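PDB 3QWU: DNA ligase from Aquifex aeolicus, which probably joins nucleic acid ends in an ATP-dependent reaction through an adenylated enzyme intermediate, and binds adenosine and calcium. Local coordinates for residues F46-I51 against F89-N94; Q291-F296 against G357-L362; H300-T305 against L353-L358. All blocks are in the same frame, centred on the assembly; numbering follows the deposited sequence.

Interaction 1 (F46-I51 against F89-N94); sequences FKDFII and FKYGDN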
loop_
_atom_site.group_PDB
_atom_site.type_symbol
_atom_site.label_atom_id
_atom_site.label_comp_id
_atom_site.label_asym_id
_atom_site.label_seq_id
_atom_site.Cartn_x
_atom_site.Cartn_y
_atom_site.Cartn_z
ATOM N N PHE A 46 -19.233 23.980 -21.165
ATOM C CA PHE A 46 -19.523 25.389 -21.175
ATOM C C PHE A 46 -20.735 25.622 -22.036
ATOM O O PHE A 46 -21.107 24.772 -22.827
ATOM C CB PHE A 46 -18.329 26.149 -21.728
ATOM C CG PHE A 46 -17.104 26.070 -20.850
ATOM C CD1 PHE A 46 -16.898 27.005 -19.836
ATOM C CD2 PHE A 46 -16.164 25.064 -21.037
ATOM C CE1 PHE A 46 -15.759 26.966 -19.027
ATOM C CE2 PHE A 46 -15.012 25.011 -20.236
ATOM C CZ PHE A 46 -14.819 25.971 -19.214
ATOM N N LYS A 47 -21.356 26.782 -21.915
ATOM C CA LYS A 47 -22.601 27.026 -22.658
ATOM C C LYS A 47 -22.384 26.906 -24.173
ATOM O O LYS A 47 -23.238 26.384 -24.881
ATOM C CB LYS A 47 -23.182 28.390 -22.286
ATOM C CG LYS A 47 -24.493 28.781 -23.042
ATOM C CD LYS A 47 -24.262 29.864 -24.152
ATOM C CE LYS A 47 -25.400 29.925 -25.208
ATOM N NZ LYS A 47 -24.860 30.404 -26.525
ATOM N N ASP A 48 -21.239 27.376 -24.661
ATOM C CA ASP A 48 -20.977 27.474 -26.116
ATOM C C ASP A 48 -20.204 26.277 -26.666
ATOM O O ASP A 48 -20.125 26.115 -27.897
ATOM C CB ASP A 48 -20.156 28.747 -26.454
ATOM C CG ASP A 48 -20.915 30.031 -26.210
ATOM O OD1 ASP A 48 -21.935 30.269 -26.876
ATOM O OD2 ASP A 48 -20.471 30.818 -25.359
ATOM N N PHE A 49 -19.588 25.489 -25.777
ATOM C CA PHE A 49 -18.838 24.310 -26.191
ATOM C C PHE A 49 -18.434 23.381 -25.051
ATOM O O PHE A 49 -18.444 23.780 -23.890
ATOM C CB PHE A 49 -17.565 24.705 -26.946
ATOM C CG PHE A 49 -16.756 25.745 -26.263
ATOM C CD1 PHE A 49 -16.909 27.099 -26.608
ATOM C CD2 PHE A 49 -15.833 25.383 -25.272
ATOM C CE1 PHE A 49 -16.156 28.074 -25.978
ATOM C CE2 PHE A 49 -15.067 26.347 -24.624
ATOM C CZ PHE A 49 -15.207 27.694 -24.968
ATOM N N ILE A 50 -18.091 22.145 -25.422
ATOM C CA ILE A 50 -17.514 21.191 -24.506
ATOM C C ILE A 50 -15.970 21.042 -24.728
ATOM O O ILE A 50 -15.468 21.024 -25.868
ATOM C CB ILE A 50 -18.207 19.830 -24.574
ATOM C CG1 ILE A 50 -19.686 19.999 -24.196
ATOM C CG2 ILE A 50 -17.470 18.827 -23.635
ATOM C CD1 ILE A 50 -20.579 18.836 -24.612
ATOM N N ILE A 51 -15.245 21.013 -23.616
ATOM C CA ILE A 51 -13.822 20.752 -23.650
ATOM C C ILE A 51 -13.739 19.382 -23.061
ATOM O O ILE A 51 -13.988 19.197 -21.865
ATOM C CB ILE A 51 -12.983 21.758 -22.837
ATOM C CG1 ILE A 51 -13.350 23.208 -23.192
ATOM C CG2 ILE A 51 -11.500 21.490 -23.097
ATOM C CD1 ILE A 51 -12.793 23.686 -24.542
ATOM N N PHE A 89 -7.675 26.895 -24.019
ATOM C CA PHE A 89 -8.626 27.284 -25.070
ATOM C C PHE A 89 -9.043 28.744 -25.036
ATOM O O PHE A 89 -8.884 29.431 -24.028
ATOM C CB PHE A 89 -9.893 26.437 -24.993
ATOM C CG PHE A 89 -10.656 26.609 -23.728
ATOM C CD1 PHE A 89 -10.351 25.862 -22.624
ATOM C CD2 PHE A 89 -11.688 27.520 -23.650
ATOM C CE1 PHE A 89 -11.054 26.032 -21.469
ATOM C CE2 PHE A 89 -12.401 27.676 -22.508
ATOM C CZ PHE A 89 -12.085 26.940 -21.414
ATOM N N LYS A 90 -9.672 29.172 -26.138
ATOM C CA LYS A 90 -10.182 30.529 -26.284
ATOM C C LYS A 90 -11.694 30.599 -26.046
ATOM O O LYS A 90 -12.444 29.791 -26.581
ATOM C CB LYS A 90 -9.821 31.048 -27.679
ATOM C CG LYS A 90 -9.770 32.555 -27.746
ATOM C CD LYS A 90 -9.543 33.092 -29.147
ATOM C CE LYS A 90 -9.652 34.629 -29.092
ATOM N NZ LYS A 90 -9.403 35.286 -30.362
ATOM N N TYR A 91 -12.139 31.559 -25.236
ATOM C CA TYR A 91 -13.561 31.825 -25.028
ATOM C C TYR A 91 -13.731 33.342 -25.118
ATOM O O TYR A 91 -13.158 34.077 -24.326
ATOM C CB TYR A 91 -14.009 31.306 -23.651
ATOM C CG TYR A 91 -15.517 31.014 -23.448
ATOM C CD1 TYR A 91 -16.495 31.507 -24.293
ATOM C CD2 TYR A 91 -15.936 30.224 -22.382
ATOM C CE1 TYR A 91 -17.864 31.186 -24.092
ATOM C CE2 TYR A 91 -17.290 29.920 -22.161
ATOM C CZ TYR A 91 -18.245 30.395 -23.013
ATOM O OH TYR A 91 -19.546 30.065 -22.739
ATOM N N GLY A 92 -14.527 33.823 -26.068
ATOM C CA GLY A 92 -14.652 35.275 -26.242
ATOM C C GLY A 92 -13.307 35.853 -26.665
ATOM O O GLY A 92 -12.699 35.337 -27.606
ATOM N N ASP A 93 -12.804 36.881 -25.985
ATOM C CA ASP A 93 -11.430 37.359 -26.282
ATOM C C ASP A 93 -10.459 37.016 -25.133
ATOM O O ASP A 93 -9.493 37.731 -24.880
ATOM C CB ASP A 93 -11.395 38.877 -26.603
ATOM C CG ASP A 93 -10.008 39.341 -27.248
ATOM O OD1 ASP A 93 -9.503 38.667 -28.192
ATOM O OD2 ASP A 93 -9.447 40.405 -26.832
ATOM N N ASN A 94 -10.733 35.911 -24.452
ATOM C CA ASN A 94 -9.931 35.459 -23.317
ATOM C C ASN A 94 -9.445 34.087 -23.564
ATOM O O ASN A 94 -9.956 33.379 -24.400
ATOM C CB ASN A 94 -10.750 35.441 -22.024
ATOM C CG ASN A 94 -11.284 36.798 -21.681
ATOM O OD1 ASN A 94 -10.520 37.768 -21.568
ATOM N ND2 ASN A 94 -12.603 36.895 -21.546
HETATM O O HOH W 1 -20.193 28.811 -19.974
#

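Interaction 2 (Q291-F296 against G357-L362); sequences QAIEQF and GLLGHL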
loop_
_atom_site.group_PDB
_atom_site.type_symbol
_atom_site.label_atom_id
_atom_site.label_comp_id
_atom_site.label_asym_id
_atom_site.label_seq_id
_atom_site.Cartn_x
_atom_site.Cartn_y
_atom_site.Cartn_z
ATOM N N GLN A 291 13.524 11.751 6.200
ATOM C CA GLN A 291 13.414 13.192 6.081
ATOM C C GLN A 291 12.136 13.751 6.619
ATOM O O GLN A 291 12.126 14.886 7.066
ATOM C CB GLN A 291 13.458 13.609 4.625
ATOM C CG GLN A 291 14.804 13.540 3.984
ATOM C CD GLN A 291 14.685 13.663 2.468
ATOM O OE1 GLN A 291 15.499 13.116 1.747
ATOM N NE2 GLN A 291 13.664 14.385 1.994
ATOM N N ALA A 292 11.024 13.039 6.485
ATOM C CA ALA A 292 9.801 13.543 7.072
ATOM C C ALA A 292 9.876 13.490 8.628
ATOM O O ALA A 292 9.338 14.388 9.284
ATOM C CB ALA A 292 8.584 12.823 6.552
ATOM N N ILE A 293 10.539 12.462 9.196
ATOM C CA ILE A 293 10.826 12.431 10.635
ATOM C C ILE A 293 11.784 13.524 11.105
ATOM O O ILE A 293 11.566 14.146 12.157
ATOM C CB ILE A 293 11.380 11.074 11.070
ATOM C CG1 ILE A 293 10.247 10.037 11.063
ATOM C CG2 ILE A 293 12.041 11.127 12.450
ATOM C CD1 ILE A 293 10.739 8.652 10.725
ATOM N N GLU A 294 12.876 13.745 10.368
ATOM C CA GLU A 294 13.770 14.897 10.702
ATOM C C GLU A 294 12.977 16.225 10.663
ATOM O O GLU A 294 13.177 17.058 11.540
ATOM C CB GLU A 294 14.993 14.998 9.775
ATOM C CG GLU A 294 16.135 13.973 10.117
ATOM C CD GLU A 294 17.065 13.718 8.924
ATOM O OE1 GLU A 294 16.722 14.113 7.807
ATOM O OE2 GLU A 294 18.140 13.126 9.092
ATOM N N GLN A 295 12.109 16.408 9.659
ATOM C CA GLN A 295 11.385 17.653 9.538
ATOM C C GLN A 295 10.400 17.791 10.722
ATOM O O GLN A 295 10.309 18.876 11.334
ATOM C CB GLN A 295 10.674 17.760 8.205
ATOM C CG GLN A 295 9.992 19.099 7.935
ATOM C CD GLN A 295 9.030 19.101 6.725
ATOM O OE1 GLN A 295 8.127 18.243 6.592
ATOM N NE2 GLN A 295 9.205 20.093 5.854
ATOM N N PHE A 296 9.735 16.692 11.069
ATOM C CA PHE A 296 8.871 16.659 12.233
ATOM C C PHE A 296 9.591 17.010 13.526
ATOM O O PHE A 296 9.048 17.758 14.350
ATOM C CB PHE A 296 8.202 15.297 12.441
ATOM C CG PHE A 296 7.299 15.281 13.628
ATOM C CD1 PHE A 296 7.667 14.652 14.799
ATOM C CD2 PHE A 296 6.117 16.019 13.618
ATOM C CE1 PHE A 296 6.841 14.688 15.926
ATOM C CE2 PHE A 296 5.303 16.065 14.725
ATOM C CZ PHE A 296 5.655 15.382 15.888
ATOM N N GLY A 357 0.287 13.976 12.767
ATOM C CA GLY A 357 -0.247 13.306 13.992
ATOM C C GLY A 357 0.292 11.878 14.208
ATOM O O GLY A 357 0.553 11.453 15.315
ATOM N N LEU A 358 0.496 11.114 13.142
ATOM C CA LEU A 358 0.973 9.745 13.307
ATOM C C LEU A 358 2.417 9.744 13.814
ATOM O O LEU A 358 2.753 9.064 14.762
ATOM C CB LEU A 358 0.869 9.004 11.981
ATOM C CG LEU A 358 1.410 7.531 11.944
ATOM C CD1 LEU A 358 0.660 6.712 12.974
ATOM C CD2 LEU A 358 1.199 6.979 10.520
ATOM N N LEU A 359 3.276 10.522 13.185
ATOM C CA LEU A 359 4.676 10.550 13.589
ATOM C C LEU A 359 4.826 11.071 15.035
ATOM O O LEU A 359 5.615 10.528 15.814
ATOM C CB LEU A 359 5.514 11.343 12.579
ATOM C CG LEU A 359 5.696 10.843 11.123
ATOM C CD1 LEU A 359 6.665 11.764 10.356
ATOM C CD2 LEU A 359 6.218 9.442 11.023
ATOM N N GLY A 360 4.045 12.076 15.413
ATOM C CA GLY A 360 3.972 12.537 16.782
ATOM C C GLY A 360 3.562 11.448 17.764
ATOM O O GLY A 360 4.079 11.384 18.922
ATOM N N HIS A 361 2.622 10.608 17.335
ATOM C CA HIS A 361 2.089 9.563 18.207
ATOM C C HIS A 361 3.124 8.451 18.412
ATOM O O HIS A 361 3.360 8.016 19.516
ATOM C CB HIS A 361 0.760 9.016 17.648
ATOM C CG HIS A 361 0.148 7.931 18.491
ATOM N ND1 HIS A 361 -0.419 8.172 19.724
ATOM C CD2 HIS A 361 0.052 6.591 18.290
ATOM C CE1 HIS A 361 -0.852 7.030 20.240
ATOM N NE2 HIS A 361 -0.585 6.056 19.383
ATOM N N LEU A 362 3.770 8.034 17.326
ATOM C CA LEU A 362 4.795 7.023 17.385
ATOM C C LEU A 362 6.086 7.500 18.044
ATOM O O LEU A 362 6.629 6.782 18.892
ATOM C CB LEU A 362 5.124 6.538 15.997
ATOM C CG LEU A 362 3.968 6.043 15.163
ATOM C CD1 LEU A 362 4.526 5.572 13.835
ATOM C CD2 LEU A 362 3.237 4.951 15.913
#

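Interaction 3 (H300-T305 against L353-L358); sequences HKVYKT and LNMTGL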
loop_
_atom_site.group_PDB
_atom_site.type_symbol
_atom_site.label_atom_id
_atom_site.label_comp_id
_atom_site.label_asym_id
_atom_site.label_seq_id
_atom_site.Cartn_x
_atom_site.Cartn_y
_atom_site.Cartn_z
ATOM N N HIS A 300 8.156 20.390 13.942
ATOM C CA HIS A 300 6.948 19.955 14.679
ATOM C C HIS A 300 5.700 19.810 13.778
ATOM O O HIS A 300 4.567 19.677 14.255
ATOM C CB HIS A 300 6.709 20.924 15.839
ATOM C CG HIS A 300 7.973 21.357 16.530
ATOM N ND1 HIS A 300 8.837 20.466 17.137
ATOM C CD2 HIS A 300 8.521 22.588 16.709
ATOM C CE1 HIS A 300 9.852 21.126 17.670
ATOM N NE2 HIS A 300 9.678 22.415 17.439
ATOM N N LYS A 301 5.951 19.803 12.466
ATOM C CA LYS A 301 4.951 19.647 11.419
ATOM C C LYS A 301 5.599 18.906 10.243
ATOM O O LYS A 301 6.807 19.095 9.936
ATOM C CB LYS A 301 4.512 21.010 10.834
ATOM C CG LYS A 301 3.816 21.963 11.740
ATOM C CD LYS A 301 2.307 21.653 11.919
ATOM C CE LYS A 301 1.558 22.784 12.650
ATOM N NZ LYS A 301 0.110 22.787 12.231
ATOM N N VAL A 302 4.803 18.115 9.536
ATOM C CA VAL A 302 5.278 17.515 8.292
ATOM C C VAL A 302 4.568 18.201 7.113
ATOM O O VAL A 302 3.345 18.166 6.994
ATOM C CB VAL A 302 5.040 16.011 8.254
ATOM C CG1 VAL A 302 5.394 15.457 6.839
ATOM C CG2 VAL A 302 5.819 15.346 9.329
ATOM N N TYR A 303 5.350 18.830 6.251
ATOM C CA TYR A 303 4.790 19.654 5.204
ATOM C C TYR A 303 5.749 19.774 3.997
ATOM O O TYR A 303 6.967 19.570 4.148
ATOM C CB TYR A 303 4.467 21.051 5.792
ATOM C CG TYR A 303 5.674 21.856 6.231
ATOM C CD1 TYR A 303 6.099 21.846 7.546
ATOM C CD2 TYR A 303 6.377 22.662 5.329
ATOM C CE1 TYR A 303 7.211 22.584 7.962
ATOM C CE2 TYR A 303 7.492 23.408 5.748
ATOM C CZ TYR A 303 7.885 23.348 7.060
ATOM O OH TYR A 303 8.952 24.080 7.497
ATOM N N LYS A 304 5.192 20.093 2.827
ATOM C CA LYS A 304 5.978 20.445 1.621
ATOM C C LYS A 304 5.800 21.919 1.324
ATOM O O LYS A 304 4.700 22.402 1.399
ATOM C CB LYS A 304 5.506 19.669 0.393
ATOM C CG LYS A 304 5.707 18.172 0.447
ATOM C CD LYS A 304 5.796 17.568 -0.975
ATOM C CE LYS A 304 5.265 16.153 -1.077
ATOM N NZ LYS A 304 5.603 15.632 -2.368
ATOM N N THR A 305 6.861 22.631 0.984
ATOM C CA THR A 305 6.728 24.052 0.650
ATOM C C THR A 305 6.706 24.186 -0.863
ATOM O O THR A 305 7.460 23.527 -1.537
ATOM C CB THR A 305 7.874 24.945 1.302
ATOM O OG1 THR A 305 7.705 24.995 2.741
ATOM C CG2 THR A 305 7.855 26.396 0.767
ATOM N N LEU A 353 -1.520 16.555 7.869
ATOM C CA LEU A 353 -1.959 16.505 9.263
ATOM C C LEU A 353 -1.947 15.104 9.824
ATOM O O LEU A 353 -1.688 14.913 11.016
ATOM C CB LEU A 353 -3.403 17.038 9.423
ATOM C CG LEU A 353 -3.787 18.518 9.571
ATOM C CD1 LEU A 353 -2.695 19.548 9.232
ATOM C CD2 LEU A 353 -5.025 18.739 8.701
ATOM N N ASN A 354 -2.278 14.138 8.976
ATOM C CA ASN A 354 -2.331 12.755 9.417
ATOM C C ASN A 354 -0.950 12.162 9.579
ATOM O O ASN A 354 -0.679 11.517 10.563
ATOM C CB ASN A 354 -3.270 11.916 8.538
ATOM C CG ASN A 354 -4.782 12.297 8.773
ATOM O OD1 ASN A 354 -5.644 12.127 7.893
ATOM N ND2 ASN A 354 -5.065 12.861 9.946
ATOM N N MET A 355 -0.047 12.449 8.671
ATOM C CA MET A 355 1.325 12.034 8.852
ATOM C C MET A 355 1.893 12.726 10.056
ATOM O O MET A 355 2.603 12.085 10.854
ATOM C CB MET A 355 2.190 12.375 7.636
ATOM C CG MET A 355 3.572 11.803 7.704
ATOM S SD MET A 355 3.534 9.986 7.897
ATOM C CE MET A 355 3.630 9.527 6.161
ATOM N N THR A 356 1.584 14.022 10.177
ATOM C CA THR A 356 2.024 14.845 11.292
ATOM C C THR A 356 1.590 14.235 12.614
ATOM O O THR A 356 2.453 13.968 13.479
ATOM C CB THR A 356 1.567 16.332 11.141
ATOM O OG1 THR A 356 2.295 16.933 10.052
ATOM C CG2 THR A 356 1.842 17.152 12.470
ATOM N N GLY A 357 0.287 13.976 12.767
ATOM C CA GLY A 357 -0.247 13.306 13.992
ATOM C C GLY A 357 0.292 11.878 14.208
ATOM O O GLY A 357 0.553 11.453 15.315
ATOM N N LEU A 358 0.496 11.114 13.142
ATOM C CA LEU A 358 0.973 9.745 13.307
ATOM C C LEU A 358 2.417 9.744 13.814
ATOM O O LEU A 358 2.753 9.064 14.762
ATOM C CB LEU A 358 0.869 9.004 11.981
ATOM C CG LEU A 358 1.410 7.531 11.944
ATOM C CD1 LEU A 358 0.660 6.712 12.974
ATOM C CD2 LEU A 358 1.199 6.979 10.520
#

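Interaction 1 (F46-I51 against F89-N94)
Phe49 and Phe89 both place CG in the crowded position between the backbone N and the carbonyl carbon (chi1 49° and 63°). Tyr91 instead has CG anti to its backbone N (chi1 -158°), which sends its ring across to residues 46-51. The three rings meet there with Phe46 in an aromatic cluster. The edge of Phe49 points at the face of Tyr91, with Phe49 CZ 3.7 Å from Tyr91 CG. The edge of Tyr91 in turn faces the ring of Phe46 in an offset edge-to-face pair. Phe46 and Phe89 reach toward each other tip to tip, their CZ atoms 3.6 Å apart. Ile51 adds a CH-pi contact to the cluster: its CD1 sits 3.9 Å from the centroid of the Phe89 ring, over the face. The polar end is at the phenol. Tyr91 OH donates to Asp48 OD2 over 2.9 Å, meeting the oxygen from above the carboxylate plane. The other carboxylate oxygen, Asp48 OD1, takes a salt bridge from Lys47 NZ at 2.9 Å. A water accepts from Lys47 N and donates to Tyr91 OH, so the hydroxyl is held by two bonds that fix its position. The type II' beta turn from Tyr91 to Asn94 links strand 84-91 to strand 94-98. The contact joins two antiparallel sheets. Phe46 rests on Tyr29 and Leu27 of strand 27-32, Ile51 pairs with Ala44, and both Ile51 and Phe89 pack on Leu98 of strand 94-98.

Interaction 2 (Q291-F296 against G357-L362)
The closest part of this helix crossing is at Phe296 and Gly360. Phe296 keeps CG anti to its backbone N (chi1 -179°), and the ring reaches over the backbone of helix 353-363. Phe296 CZ comes within 3.4 Å of Gly360 CA. Gly360 has no side chain, so the ring tip can settle directly on the main chain. One face of the ring lies over Leu359 CB and Gly360 N. Next to it, Leu359 points toward helix 276-299 and inserts between side chains of successive turns. Its CD1 is 4.0 Å from Ile293 CG1, and the two side chains cross at about a right angle. The same CD1 lies 3.9 Å from Ala292 O; its contact with Phe296 CB, at 4.4 Å, is looser. The side chains that meet are all apolar, and the two segments share no hydrogen bond. The outer sides are different: Gln291 and Glu294 on one helix, and Gly357 and His361 on the other, are solvent-exposed and lie off the interface. Another flank is covered by the second subunit, where Ile293 meets Tyr267 and Leu359 meets Leu260 of that subunit. The axes of the two short segments approach to 10.6 Å and cross at -78°. This is a nearly perpendicular helix-helix packing within the Pab1020-type ligase C-terminal region, and it adjoins the dimer interface.

Interaction 3 (H300-T305 against L353-L358)
The ring of Tyr303 has Thr305 OG1 in its plane, at the edge, and nothing of residues 353-358 lies over its faces. The His300 side chain comes no nearer than 7.0 Å to residues 353-358. The arrangement is a helix-to-strand connection lying against the first turns of helix 353-363, in the C-terminal region of the ligase. His300 is the first residue to leave helical geometry after helix 276-299, with positive phi (69°), and the chain then turns into strand 303-310. Helix 353-363 follows directly on strand 343-352, which is the antiparallel neighbour of strand 303-310. The contact therefore ties the loop leading into strand 303-310 to the helix that leaves the end of strand 343-352. Val302 and Thr356 carry it. They slide past each other in opposite directions, with CA atoms 5.2 Å apart. Val302 has CG1 anti to its backbone N, and that methyl lies 4.2 Å from Met355 CG. The Met355 chain bends at chi2 and chi3, so its end turns away from Val302. The Val302 side chain also packs on Ala292, Gln295 and Phe296 of helix 276-299, which buries it. Thr356 CG2 lies 4.1 Å from His300 O. Thr356 places OG1 anti to its carbonyl carbon (chi1 -69°), and the hydroxyl is gripped twice. It donates to the carbonyl oxygen of Phe352 one turn back, and it accepts from Val302 N at 2.8 Å, with an N-H...O angle of 156°.

Interactions 2 and 3 are close neighbours, with centres about 7 Å apart, and both use helix 353-363. They share Gly357 and Leu358. They also touch: Gln295 OE1 probably accepts a hydrogen bond from Tyr303 N at 2.9 Å, and Ala292 O packs on Val302 CG2. Val302 is thus set between the two helices of interaction 2. Interaction 1 is separate. Its centre is about 46 Å from that of interaction 2 and about 40 Å from that of interaction 3. It is the nearest of the three to the adenosine pocket, though it does not line it: the side chain of Ile51 is about 13 Å from the bound adenosine. Interactions 2 and 3 lie away from the binding sites.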